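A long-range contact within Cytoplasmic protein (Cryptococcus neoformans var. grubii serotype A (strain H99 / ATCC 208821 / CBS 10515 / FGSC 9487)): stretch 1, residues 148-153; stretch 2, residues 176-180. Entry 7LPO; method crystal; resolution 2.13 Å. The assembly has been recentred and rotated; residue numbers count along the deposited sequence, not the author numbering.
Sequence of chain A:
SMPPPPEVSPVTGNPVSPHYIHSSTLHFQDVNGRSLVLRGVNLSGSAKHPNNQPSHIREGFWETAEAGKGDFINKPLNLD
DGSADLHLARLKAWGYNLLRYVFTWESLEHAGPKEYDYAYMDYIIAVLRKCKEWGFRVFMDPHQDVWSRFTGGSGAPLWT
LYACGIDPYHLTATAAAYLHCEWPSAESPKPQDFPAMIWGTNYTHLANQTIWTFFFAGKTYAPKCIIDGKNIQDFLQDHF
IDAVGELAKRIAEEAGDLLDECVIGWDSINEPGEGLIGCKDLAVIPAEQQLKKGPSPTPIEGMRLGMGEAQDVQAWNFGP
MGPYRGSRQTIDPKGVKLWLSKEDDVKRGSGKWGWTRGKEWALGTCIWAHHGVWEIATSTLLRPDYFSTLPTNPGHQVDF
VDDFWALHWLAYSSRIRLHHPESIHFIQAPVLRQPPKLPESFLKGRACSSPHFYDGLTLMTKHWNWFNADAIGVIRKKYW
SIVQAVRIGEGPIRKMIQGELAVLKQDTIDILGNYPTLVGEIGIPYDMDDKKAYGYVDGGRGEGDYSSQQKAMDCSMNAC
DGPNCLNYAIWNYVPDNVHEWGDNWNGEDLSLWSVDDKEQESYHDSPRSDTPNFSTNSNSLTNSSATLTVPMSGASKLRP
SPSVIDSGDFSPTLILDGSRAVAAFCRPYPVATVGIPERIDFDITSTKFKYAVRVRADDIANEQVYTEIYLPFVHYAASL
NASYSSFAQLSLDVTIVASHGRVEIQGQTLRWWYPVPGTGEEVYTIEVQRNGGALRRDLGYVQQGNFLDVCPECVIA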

ATOM      1  N   SER A 148      -2.278  12.894   5.320  1.00 14.51           N
ATOM      2  CA  SER A 148      -3.010  12.717   6.573  1.00 14.50           C
ATOM      3  C   SER A 148      -4.508  12.677   6.318  1.00 14.53           C
ATOM      4  O   SER A 148      -4.980  13.082   5.257  1.00 14.56           O
ATOM      5  CB  SER A 148      -2.699  13.847   7.561  1.00 14.53           C
ATOM      6  OG  SER A 148      -3.129  15.092   7.039  1.00 14.59           O
ATOM      7  N   ARG A 149      -5.254  12.206   7.325  1.00 14.52           N
ATOM      8  CA  ARG A 149      -6.718  12.279   7.264  1.00 17.60           C
ATOM      9  C   ARG A 149      -7.194  13.712   7.046  1.00 14.62           C
ATOM     10  O   ARG A 149      -8.178  13.954   6.339  1.00 14.66           O
ATOM     11  CB  ARG A 149      -7.345  11.749   8.554  1.00 15.89           C
ATOM     12  CG  ARG A 149      -7.156  10.284   8.833  1.00 16.09           C
ATOM     13  CD  ARG A 149      -8.041   9.828   9.995  1.00 15.76           C
ATOM     14  NE  ARG A 149      -7.723  10.492  11.266  1.00 16.93           N
ATOM     15  CZ  ARG A 149      -8.622  11.060  12.068  1.00 19.58           C
ATOM     16  NH1 ARG A 149      -9.905  11.068  11.743  1.00 21.46           N
ATOM     17  NH2 ARG A 149      -8.238  11.622  13.207  1.00 22.17           N
ATOM     18  N   PHE A 150      -6.520  14.673   7.671  1.00 14.64           N
ATOM     19  CA  PHE A 150      -6.908  16.079   7.611  1.00 14.81           C
ATOM     20  C   PHE A 150      -6.610  16.711   6.264  1.00 14.74           C
ATOM     21  O   PHE A 150      -7.078  17.824   6.014  1.00 14.80           O
ATOM     22  CB  PHE A 150      -6.206  16.791   8.772  1.00 14.71           C
ATOM     23  CG  PHE A 150      -6.237  15.967  10.036  1.00 14.66           C
ATOM     24  CD1 PHE A 150      -7.419  15.817  10.743  1.00 14.68           C
ATOM     25  CD2 PHE A 150      -5.124  15.263  10.451  1.00 14.61           C
ATOM     26  CE1 PHE A 150      -7.480  15.026  11.851  1.00 15.72           C
ATOM     27  CE2 PHE A 150      -5.179  14.460  11.564  1.00 14.67           C
ATOM     28  CZ  PHE A 150      -6.359  14.338  12.268  1.00 15.51           C
ATOM     29  N   THR A 151      -5.885  16.012   5.383  1.00 14.70           N
ATOM     30  CA  THR A 151      -5.647  16.472   4.023  1.00 14.73           C
ATOM     31  C   THR A 151      -6.168  15.471   2.997  1.00 14.71           C
ATOM     32  O   THR A 151      -5.741  15.497   1.838  1.00 14.72           O
ATOM     33  CB  THR A 151      -4.164  16.769   3.793  1.00 14.71           C
ATOM     34  OG1 THR A 151      -3.350  15.728   4.333  1.00 14.65           O
ATOM     35  CG2 THR A 151      -3.791  18.069   4.484  1.00 18.08           C
ATOM     36  N   GLY A 152      -7.086  14.595   3.406  1.00 18.40           N
ATOM     37  CA  GLY A 152      -7.875  13.786   2.488  1.00 15.58           C
ATOM     38  C   GLY A 152      -7.677  12.290   2.596  1.00 16.16           C
ATOM     39  O   GLY A 152      -8.247  11.554   1.775  1.00 15.68           O
ATOM     40  N   GLY A 153      -6.883  11.796   3.547  1.00 16.74           N
ATOM     41  CA  GLY A 153      -6.497  10.399   3.532  1.00 17.98           C
ATOM     42  C   GLY A 153      -6.206   9.761   4.872  1.00 15.07           C
ATOM     43  O   GLY A 153      -7.124   9.402   5.616  1.00 15.07           O
ATOM     44  N   ALA A 176      -7.612  23.471  -1.269  1.00 15.18           N
ATOM     45  CA  ALA A 176      -6.265  22.985  -1.007  1.00 15.12           C
ATOM     46  C   ALA A 176      -6.257  21.492  -0.718  1.00 15.04           C
ATOM     47  O   ALA A 176      -5.224  20.846  -0.882  1.00 14.99           O
ATOM     48  CB  ALA A 176      -5.656  23.758   0.163  1.00 19.36           C
ATOM     49  N   ALA A 177      -7.384  20.942  -0.284  1.00 15.03           N
ATOM     50  CA  ALA A 177      -7.571  19.507  -0.146  1.00 14.96           C
ATOM     51  C   ALA A 177      -9.067  19.230  -0.188  1.00 14.99           C
ATOM     52  O   ALA A 177      -9.874  20.069   0.227  1.00 15.04           O
ATOM     53  CB  ALA A 177      -6.967  18.971   1.155  1.00 14.91           C
ATOM     54  N   TYR A 178      -9.430  18.048  -0.690  1.00 15.87           N
ATOM     55  CA  TYR A 178     -10.811  17.585  -0.681  1.00 15.80           C
ATOM     56  C   TYR A 178     -10.932  16.525   0.405  1.00 16.88           C
ATOM     57  O   TYR A 178     -10.319  15.457   0.309  1.00 17.54           O
ATOM     58  CB  TYR A 178     -11.234  17.022  -2.034  1.00 18.45           C
ATOM     59  CG  TYR A 178     -11.345  18.052  -3.122  1.00 22.22           C
ATOM     60  CD1 TYR A 178     -11.947  19.284  -2.883  1.00 23.42           C
ATOM     61  CD2 TYR A 178     -10.842  17.796  -4.397  1.00 23.05           C
ATOM     62  CE1 TYR A 178     -12.037  20.238  -3.873  1.00 23.31           C
ATOM     63  CE2 TYR A 178     -10.943  18.740  -5.403  1.00 22.51           C
ATOM     64  CZ  TYR A 178     -11.540  19.955  -5.134  1.00 24.28           C
ATOM     65  OH  TYR A 178     -11.648  20.899  -6.123  1.00 25.54           O
ATOM     66  N   LEU A 179     -11.714  16.826   1.432  1.00 15.09           N
ATOM     67  CA  LEU A 179     -11.988  15.904   2.521  1.00 16.63           C
ATOM     68  C   LEU A 179     -13.343  15.256   2.290  1.00 17.35           C
ATOM     69  O   LEU A 179     -14.323  15.947   1.993  1.00 18.58           O
ATOM     70  CB  LEU A 179     -11.990  16.633   3.864  1.00 21.31           C
ATOM     71  CG  LEU A 179     -10.642  16.947   4.504  1.00 25.65           C
ATOM     72  CD1 LEU A 179      -9.656  17.499   3.510  1.00 28.73           C
ATOM     73  CD2 LEU A 179     -10.873  17.934   5.655  1.00 25.65           C
ATOM     74  N   HIS A 180     -13.400  13.937   2.453  1.00 16.48           N
ATOM     75  CA  HIS A 180     -14.657  13.226   2.270  1.00 14.87           C
ATOM     76  C   HIS A 180     -15.768  13.819   3.135  1.00 14.99           C
ATOM     77  O   HIS A 180     -16.900  14.009   2.673  1.00 14.97           O
ATOM     78  CB  HIS A 180     -14.449  11.753   2.601  1.00 14.80           C
ATOM     79  CG  HIS A 180     -15.603  10.888   2.218  1.00 14.81           C
ATOM     80  ND1 HIS A 180     -15.688   9.560   2.576  1.00 14.76           N
ATOM     81  CD2 HIS A 180     -16.716  11.158   1.497  1.00 14.86           C
ATOM     82  CE1 HIS A 180     -16.808   9.050   2.094  1.00 14.78           C
ATOM     83  NE2 HIS A 180     -17.448   9.998   1.432  1.00 14.84           N
TER
HETATM   84  O   HOH W   1     -11.129  12.331   2.965  1.00 19.65           O
HETATM   85  O   HOH W   2      -9.894  12.834  -0.011  1.00 27.43           O

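This contact is small, burying 179 Å² over both sides, and it sets mostly the side chains of Leu179 and Ala177 against the backbone of the turn, with one backbone approach at Gly152. Residues 148-153 make a compact turn, with a short 3-10 segment at Arg149 and Phe150, and residues 176-180 run past it without regular helix or strand. The CA atoms of Thr151 and Ala177 lie 5.5 Å apart, and those of Gly152 and Leu179 4.6 Å.

The turn supplies its own hydrogen bonds. The carbonyl O of Ser148 accepts from Thr151 N at 3.1 Å and from Gly153 N at 2.9 Å, while Gly152 N reaches Arg149 O at 3.2 Å. Ser148 and Thr151, both in p rotamers, tie their side chains together: Ser148 OG donates to Thr151 OG1 at 2.8 Å. The CA-to-CB bonds of Phe150 and Thr151 point away from the second stretch, so what that stretch meets here is largely peptide backbone. Phe150, with chi1 at -41° (m), makes its contact through its carbonyl. The ends of Arg149 (m, t, m) and His180 (chi1 -170°, t) lead away, and Arg149 NE and NH2 and His180 ND1 and NE2 are hydrogen-bonded elsewhere in the structure.

Leu179 takes the largest share of the contact. Its CA-to-CB bond leaves sideways, but chi1 of -80° (m) and chi2 of 45° (p) bring the end of the chain nearer to the turn. Leu179 CD1 lies 3.6 Å from Phe150 O, 4.1 Å from Thr151 C and 3.9 Å from Gly152 N, a methyl packed by van der Waals contact against successive peptide groups. Ala177 needs no rotamer: Ala177 CB points toward the turn and sits 3.7 Å from Thr151 O and 4.4 Å from Thr151 CB. Between them, Tyr178 directs its CA-to-CB bond away, with chi1 at -69° (m), and contributes its carbonyl instead.

At Gly152, phi 117° and psi 4° by themselves call for glycine, since a CB would be jammed against Thr151 O. Gly152 CA is also 3.7 Å from Tyr178 O, and a CB on Gly152 would fall a tight 3.1 Å from Tyr178 O.

No direct hydrogen bond crosses between the stretches; water makes the polar links. Water 2 lies 2.7 Å from both Gly152 O and Tyr178 O and can donate to each, although other acceptors compete for its protons. Water 1 accepts from His180 N at 2.8 Å and reaches Gly152 O in a weak bond of 3.2 Å. The rule is economical: let a self-bonded turn present its backbone, cover it with small aliphatic groups, use glycine where the turn's backbone angles demand it and a carbonyl comes close, and let water join the polar backbone atoms.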